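Local coordinates for beta-galactosidase (Bacillus circulans subsp. alkalophilus, PDB 3TTY), which catalyses the hydrolysis of terminal beta-D-galactose residues from beta-galactosides and forms a trimer of glycoside hydrolase subunits built on a TIM barrel, at the interface of chains A and B. Residues are numbered along the deposited sequence; one frame, centred on the assembly and turned at random. Chains: chain A/B, Beta-galactosidase.

Contact 1: the interface of chains A and B. Residues chain A 186-187, 213; chain B 315, 353-355.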
loop_
_atom_site.group_PDB
_atom_site.type_symbol
_atom_site.label_atom_id
_atom_site.label_comp_id
_atom_site.label_asym_id
_atom_site.label_seq_id
_atom_site.Cartn_x
_atom_site.Cartn_y
_atom_site.Cartn_z
ATOM N N PHE A 186 -19.620 8.712 24.407
ATOM C CA PHE A 186 -19.620 8.546 22.948
ATOM C C PHE A 186 -19.416 7.064 22.606
ATOM O O PHE A 186 -18.580 6.396 23.208
ATOM C CB PHE A 186 -18.500 9.396 22.329
ATOM C CG PHE A 186 -18.413 9.323 20.814
ATOM C CD1 PHE A 186 -19.328 9.984 20.015
ATOM C CD2 PHE A 186 -17.376 8.639 20.197
ATOM C CE1 PHE A 186 -19.229 9.945 18.634
ATOM C CE2 PHE A 186 -17.272 8.585 18.812
ATOM C CZ PHE A 186 -18.198 9.238 18.030
ATOM N N TRP A 187 -20.187 6.564 21.640
ATOM C CA TRP A 187 -20.151 5.154 21.235
ATOM C C TRP A 187 -20.192 4.147 22.401
ATOM O O TRP A 187 -19.460 3.155 22.401
ATOM C CB TRP A 187 -18.948 4.863 20.316
ATOM C CG TRP A 187 -19.032 5.524 18.949
ATOM C CD1 TRP A 187 -20.018 6.357 18.501
ATOM C CD2 TRP A 187 -18.092 5.399 17.868
ATOM N NE1 TRP A 187 -19.748 6.765 17.220
ATOM C CE2 TRP A 187 -18.574 6.192 16.803
ATOM C CE3 TRP A 187 -16.890 4.700 17.700
ATOM C CZ2 TRP A 187 -17.895 6.313 15.587
ATOM C CZ3 TRP A 187 -16.213 4.815 16.500
ATOM C CH2 TRP A 187 -16.718 5.618 15.450
ATOM N N ASN A 213 -10.507 5.664 16.662
ATOM C CA ASN A 213 -11.880 5.980 17.031
ATOM C C ASN A 213 -11.946 6.818 18.312
ATOM O O ASN A 213 -12.899 7.563 18.533
ATOM C CB ASN A 213 -12.656 4.691 17.260
ATOM C CG ASN A 213 -12.815 3.877 16.001
ATOM O OD1 ASN A 213 -13.142 4.405 14.945
ATOM N ND2 ASN A 213 -12.574 2.588 16.104
ATOM N N TRP B 315 -15.042 12.255 8.600
ATOM C CA TRP B 315 -14.504 11.042 7.959
ATOM C C TRP B 315 -13.930 11.240 6.551
ATOM O O TRP B 315 -13.182 10.393 6.059
ATOM C CB TRP B 315 -15.561 9.929 7.920
ATOM C CG TRP B 315 -16.031 9.524 9.284
ATOM C CD1 TRP B 315 -17.170 9.934 9.910
ATOM C CD2 TRP B 315 -15.359 8.652 10.199
ATOM N NE1 TRP B 315 -17.253 9.364 11.154
ATOM C CE2 TRP B 315 -16.158 8.567 11.355
ATOM C CE3 TRP B 315 -14.164 7.923 10.148
ATOM C CZ2 TRP B 315 -15.802 7.786 12.454
ATOM C CZ3 TRP B 315 -13.810 7.149 11.241
ATOM C CH2 TRP B 315 -14.627 7.087 12.380
ATOM N N ALA B 353 -13.786 12.673 21.446
ATOM C CA ALA B 353 -13.297 11.569 20.573
ATOM C C ALA B 353 -13.363 11.859 19.059
ATOM O O ALA B 353 -13.205 13.007 18.648
ATOM C CB ALA B 353 -14.014 10.243 20.881
ATOM N N CYS B 354 -13.625 10.829 18.241
ATOM C CA CYS B 354 -13.378 10.915 16.787
ATOM C C CYS B 354 -14.351 11.752 15.947
ATOM O O CYS B 354 -14.013 12.159 14.841
ATOM C CB CYS B 354 -13.149 9.527 16.143
ATOM S SG CYS B 354 -14.635 8.457 15.873
ATOM N N GLU B 355 -15.548 12.021 16.449
ATOM C CA GLU B 355 -16.488 12.833 15.672
ATOM C C GLU B 355 -16.689 14.274 16.182
ATOM O O GLU B 355 -17.640 14.942 15.794
ATOM C CB GLU B 355 -17.820 12.089 15.477
ATOM C CG GLU B 355 -17.642 10.829 14.624
ATOM C CD GLU B 355 -18.909 10.009 14.450
ATOM O OE1 GLU B 355 -18.953 9.195 13.508
ATOM O OE2 GLU B 355 -19.849 10.154 15.255
HETATM O O HOH W 1 -21.739 8.462 16.101
#
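A:Phe186 and A:Trp187 reach across to the short turn B:Ala353 to B:Glu355. The far rim of the A:Phe186 ring meets B:Glu355, with CZ 3.4 Å from carboxylate oxygen OE2. The carboxylate carbon lies at the ring edge, in plane, and the carboxylate is turned 69° from the ring. A:Trp187 sends the end of its six-membered ring to B:Cys354, with CH2 3.5 Å from SG. The same CH2 lies 3.8 Å from CZ2 of B:Trp315, whose indole comes from the opposite direction. A:Asn213 adds a weak hydrogen bond from B:Cys354 N to its backbone O. Water 1 joins the chains, lying 2.8 Å from the indole nitrogen NE1 of A:Trp187 and 2.7 Å from OE2 of B:Glu355. Further out, the two chain A rings cover each other, with CD1 of A:Trp187 over the centre of the A:Phe186 ring. With CG of A:Phe186 opposite its backbone N (chi1 -179°), the ring points at the turn. B:Trp315 NE1 donates to OE1 of B:Glu355 at 2.9 Å, on the anti side and in the indole plane. This bond holds the carboxylate between two tryptophans. Shortening B:Glu355 to an alanine would probably leave B:Trp315 NE1 and water 1 without their acceptor and open a gap beside A:Phe186. B:Trp315 and B:Glu355 also line the galactose pocket of chain B, so the neighbouring subunit is likely to shape that active site.

Contact 2: the interface of chains A and B. Residues chain A 188-189, 191, 205; chain B 108-110.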
loop_
_atom_site.group_PDB
_atom_site.type_symbol
_atom_site.label_atom_id
_atom_site.label_comp_id
_atom_site.label_asym_id
_atom_site.label_seq_id
_atom_site.Cartn_x
_atom_site.Cartn_y
_atom_site.Cartn_z
ATOM N N SER A 188 -21.055 4.399 23.385
ATOM C CA SER A 188 -21.260 3.450 24.480
ATOM C C SER A 188 -19.919 2.915 25.015
ATOM O O SER A 188 -19.746 1.710 25.207
ATOM C CB SER A 188 -22.158 2.299 24.011
ATOM O OG SER A 188 -22.412 1.374 25.050
ATOM N N HIS A 189 -18.971 3.821 25.242
ATOM C CA HIS A 189 -17.632 3.424 25.670
ATOM C C HIS A 189 -17.421 3.448 27.185
ATOM O O HIS A 189 -16.298 3.253 27.664
ATOM C CB HIS A 189 -16.569 4.248 24.952
ATOM C CG HIS A 189 -15.955 3.532 23.794
ATOM N ND1 HIS A 189 -16.707 2.942 22.799
ATOM C CD2 HIS A 189 -14.662 3.274 23.487
ATOM C CE1 HIS A 189 -15.908 2.369 21.920
ATOM N NE2 HIS A 189 -14.661 2.554 22.318
ATOM N N PHE A 191 -16.608 2.875 30.750
ATOM C CA PHE A 191 -15.867 1.861 31.478
ATOM C C PHE A 191 -16.355 1.723 32.919
ATOM O O PHE A 191 -16.481 2.717 33.626
ATOM C CB PHE A 191 -14.386 2.209 31.447
ATOM C CG PHE A 191 -13.783 2.068 30.093
ATOM C CD1 PHE A 191 -13.635 0.816 29.525
ATOM C CD2 PHE A 191 -13.397 3.177 29.375
ATOM C CE1 PHE A 191 -13.100 0.675 28.268
ATOM C CE2 PHE A 191 -12.866 3.038 28.107
ATOM C CZ PHE A 191 -12.715 1.779 27.562
ATOM N N GLU A 205 -8.909 0.154 18.859
ATOM C CA GLU A 205 -9.402 1.459 18.415
ATOM C C GLU A 205 -8.701 2.040 17.186
ATOM O O GLU A 205 -9.147 3.041 16.635
ATOM C CB GLU A 205 -9.282 2.491 19.540
ATOM C CG GLU A 205 -10.036 2.165 20.807
ATOM C CD GLU A 205 -11.557 2.203 20.640
ATOM O OE1 GLU A 205 -12.252 2.045 21.660
ATOM O OE2 GLU A 205 -12.051 2.380 19.502
ATOM N N PHE B 108 -11.893 -5.006 22.616
ATOM C CA PHE B 108 -12.887 -3.939 22.664
ATOM C C PHE B 108 -12.429 -2.663 21.965
ATOM O O PHE B 108 -11.307 -2.176 22.186
ATOM C CB PHE B 108 -13.243 -3.580 24.095
ATOM C CG PHE B 108 -14.217 -2.454 24.190
ATOM C CD1 PHE B 108 -15.559 -2.664 23.928
ATOM C CD2 PHE B 108 -13.797 -1.176 24.528
ATOM C CE1 PHE B 108 -16.466 -1.634 24.001
ATOM C CE2 PHE B 108 -14.715 -0.131 24.606
ATOM C CZ PHE B 108 -16.048 -0.371 24.338
ATOM N N GLY B 109 -13.315 -2.112 21.141
ATOM C CA GLY B 109 -13.064 -0.832 20.506
ATOM C C GLY B 109 -13.999 -0.649 19.339
ATOM O O GLY B 109 -14.636 -1.598 18.915
ATOM N N GLY B 110 -14.098 0.574 18.838
ATOM C CA GLY B 110 -14.903 0.843 17.666
ATOM C C GLY B 110 -16.376 0.637 17.954
ATOM O O GLY B 110 -16.860 0.946 19.053
HETATM O O HOH W 2 -10.663 0.439 23.227
#
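B:Phe108 lays its CE2-CZ edge over one face of the A:His189 imidazole. This is the tight part of the contact. CE2 of B:Phe108 is 3.5 Å from NE2 of A:His189, displaced toward the rim of the imidazole. The A:Glu205 carboxylate closes in beside it. Its OE2 accepts from the backbone N of B:Gly110 at 2.8 Å, with the donor 42° out of the carboxylate plane. Its OE1 accepts from NE2 of A:His189 at 2.5 Å, in the imidazole plane and through the syn lone pair. The histidine thus fixes the carboxylate, and the carboxylate limits rotation of the imidazole. The A:Glu205 chain bends at chi2 (-68°), and its carboxylate rests against B:Gly109 CA. Water 2 joins the chains beside this carboxylate, 2.7 Å from A:Glu205 OE1 and 2.9 Å from the backbone O of B:Phe108. The looser part lies toward A:Phe191, whose CZ stays 4.0 Å from CE2 of B:Phe108. On chain A, A:His189 directly follows the 3-10 helix 186-188, and A:Glu205 directly precedes strand 206-207. The chain B segment is a loop in the catalytic domain, immediately before an arginine of the galactose pocket.

Contact 3: the interface of chains A and B. Residues chain A 516, 518, 565; chain B 321, 323-324, 371-372.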
loop_
_atom_site.group_PDB
_atom_site.type_symbol
_atom_site.label_atom_id
_atom_site.label_comp_id
_atom_site.label_asym_id
_atom_site.label_seq_id
_atom_site.Cartn_x
_atom_site.Cartn_y
_atom_site.Cartn_z
ATOM N N GLU A 516 -15.754 28.744 11.788
ATOM C CA GLU A 516 -15.663 27.411 11.184
ATOM C C GLU A 516 -14.398 27.302 10.345
ATOM O O GLU A 516 -13.803 28.312 9.974
ATOM C CB GLU A 516 -16.899 27.088 10.329
ATOM C CG GLU A 516 -17.113 28.028 9.142
ATOM C CD GLU A 516 -18.382 27.713 8.386
ATOM O OE1 GLU A 516 -18.624 28.342 7.338
ATOM O OE2 GLU A 516 -19.151 26.838 8.845
ATOM N N ASP A 518 -12.461 25.533 6.895
ATOM C CA ASP A 518 -12.668 24.909 5.596
ATOM C C ASP A 518 -11.418 24.174 5.083
ATOM O O ASP A 518 -10.342 24.761 4.964
ATOM C CB ASP A 518 -13.093 25.968 4.588
ATOM C CG ASP A 518 -13.446 25.375 3.245
ATOM O OD1 ASP A 518 -14.041 24.276 3.228
ATOM O OD2 ASP A 518 -13.115 26.003 2.215
ATOM N N TYR A 565 -16.743 31.403 -0.786
ATOM C CA TYR A 565 -17.846 32.036 -0.048
ATOM C C TYR A 565 -17.408 32.920 1.119
ATOM O O TYR A 565 -18.172 33.783 1.563
ATOM C CB TYR A 565 -18.878 31.006 0.422
ATOM C CG TYR A 565 -18.445 30.155 1.596
ATOM C CD1 TYR A 565 -17.666 29.021 1.412
ATOM C CD2 TYR A 565 -18.828 30.482 2.891
ATOM C CE1 TYR A 565 -17.276 28.243 2.484
ATOM C CE2 TYR A 565 -18.442 29.715 3.970
ATOM C CZ TYR A 565 -17.667 28.597 3.764
ATOM O OH TYR A 565 -17.286 27.837 4.842
ATOM N N ALA B 321 -16.271 22.253 3.707
ATOM C CA ALA B 321 -17.537 22.840 4.144
ATOM C C ALA B 321 -18.574 22.720 3.042
ATOM O O ALA B 321 -18.229 22.705 1.862
ATOM C CB ALA B 321 -17.354 24.295 4.536
ATOM N N ARG B 323 -20.964 24.603 0.899
ATOM C CA ARG B 323 -21.065 26.029 0.571
ATOM C C ARG B 323 -22.492 26.517 0.861
ATOM O O ARG B 323 -23.424 25.711 0.957
ATOM C CB ARG B 323 -20.690 26.322 -0.892
ATOM C CG ARG B 323 -19.463 25.603 -1.474
ATOM C CD ARG B 323 -18.106 26.205 -1.103
ATOM N NE ARG B 323 -17.468 25.392 -0.081
ATOM C CZ ARG B 323 -16.182 25.422 0.260
ATOM N NH1 ARG B 323 -15.314 26.221 -0.343
ATOM N NH2 ARG B 323 -15.767 24.627 1.228
ATOM N N PRO B 324 -22.668 27.842 1.007
ATOM C CA PRO B 324 -23.983 28.401 1.316
ATOM C C PRO B 324 -25.069 27.831 0.419
ATOM O O PRO B 324 -24.953 27.922 -0.803
ATOM C CB PRO B 324 -23.799 29.892 1.023
ATOM C CG PRO B 324 -22.351 30.145 1.310
ATOM C CD PRO B 324 -21.629 28.887 0.898
ATOM N N ARG B 371 -23.529 30.563 10.546
ATOM C CA ARG B 371 -23.900 30.293 9.154
ATOM C C ARG B 371 -24.642 28.967 9.041
ATOM O O ARG B 371 -25.726 28.889 8.449
ATOM C CB ARG B 371 -22.641 30.247 8.293
ATOM C CG ARG B 371 -22.896 30.310 6.817
ATOM C CD ARG B 371 -21.667 29.828 6.054
ATOM N NE ARG B 371 -22.099 28.804 5.130
ATOM C CZ ARG B 371 -21.634 27.566 5.077
ATOM N NH1 ARG B 371 -20.651 27.161 5.872
ATOM N NH2 ARG B 371 -22.155 26.741 4.191
ATOM N N VAL B 372 -24.057 27.919 9.612
ATOM C CA VAL B 372 -24.648 26.588 9.508
ATOM C C VAL B 372 -26.017 26.546 10.198
ATOM O O VAL B 372 -26.972 25.986 9.667
ATOM C CB VAL B 372 -23.703 25.493 10.063
ATOM C CG1 VAL B 372 -24.460 24.164 10.267
ATOM C CG2 VAL B 372 -22.484 25.314 9.140
HETATM O O HOH W 3 -21.183 28.017 10.756
#
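Two salt bridges join A:Glu516 to B:Arg371 and A:Asp518 to B:Arg323. NH1 of B:Arg371 donates to OE1 of A:Glu516 at 2.8 Å, on that oxygen's syn lone pair. NH2 of B:Arg323 lies 2.7 Å from OD1 of A:Asp518, coming from above the carboxylate plane. In both pairs the flat groups are steeply turned, by 61° and 58°. Further hydrogen bonds support them. The backbone N of B:Ala321 reaches the same OD1 of A:Asp518 at 3.0 Å, nearly in line with its C-O bond. The phenol OH of A:Tyr565 donates to OE1 of A:Glu516 at 2.9 Å. B:Arg323 NH2 also donates to the backbone O of B:Ala321; bends at chi2 (-80°) and chi3 fold the guanidinium back to both. Water 3 links OE2 of A:Glu516 to the backbone N of B:Val372. Van der Waals packing centres on A:Tyr565. Its CG is 3.5 Å from CD of B:Pro324. Its CE1 edge stands steeply over the face of the B:Arg323 guanidinium, 3.8 Å from CZ. A:Glu516 and A:Asp518 lie on strand 512-519 and A:Tyr565 on a loop, all in the trimerisation domain. The partners are a chain B loop and the start of helix 371-386, in the catalytic domain.

Contacts 1 and 2 are neighbours, with C-alpha centres about 10 Å apart. The 3-10 helix 186-188 of chain A carries contact 1, and A:His189 directly after it carries contact 2. Contact 3 stands apart, about 22 Å from contact 1 and 32 Å from contact 2. Contacts 1 and 2 join catalytic domain to catalytic domain, whereas contact 3 joins the trimerisation domain of chain A to the catalytic domain of chain B. Each chain presents a different surface, as expected for head-to-tail packing around a trimer. Since contact 1 includes residues of the galactose pocket, assembly and the shape of the active-site rim are probably coupled.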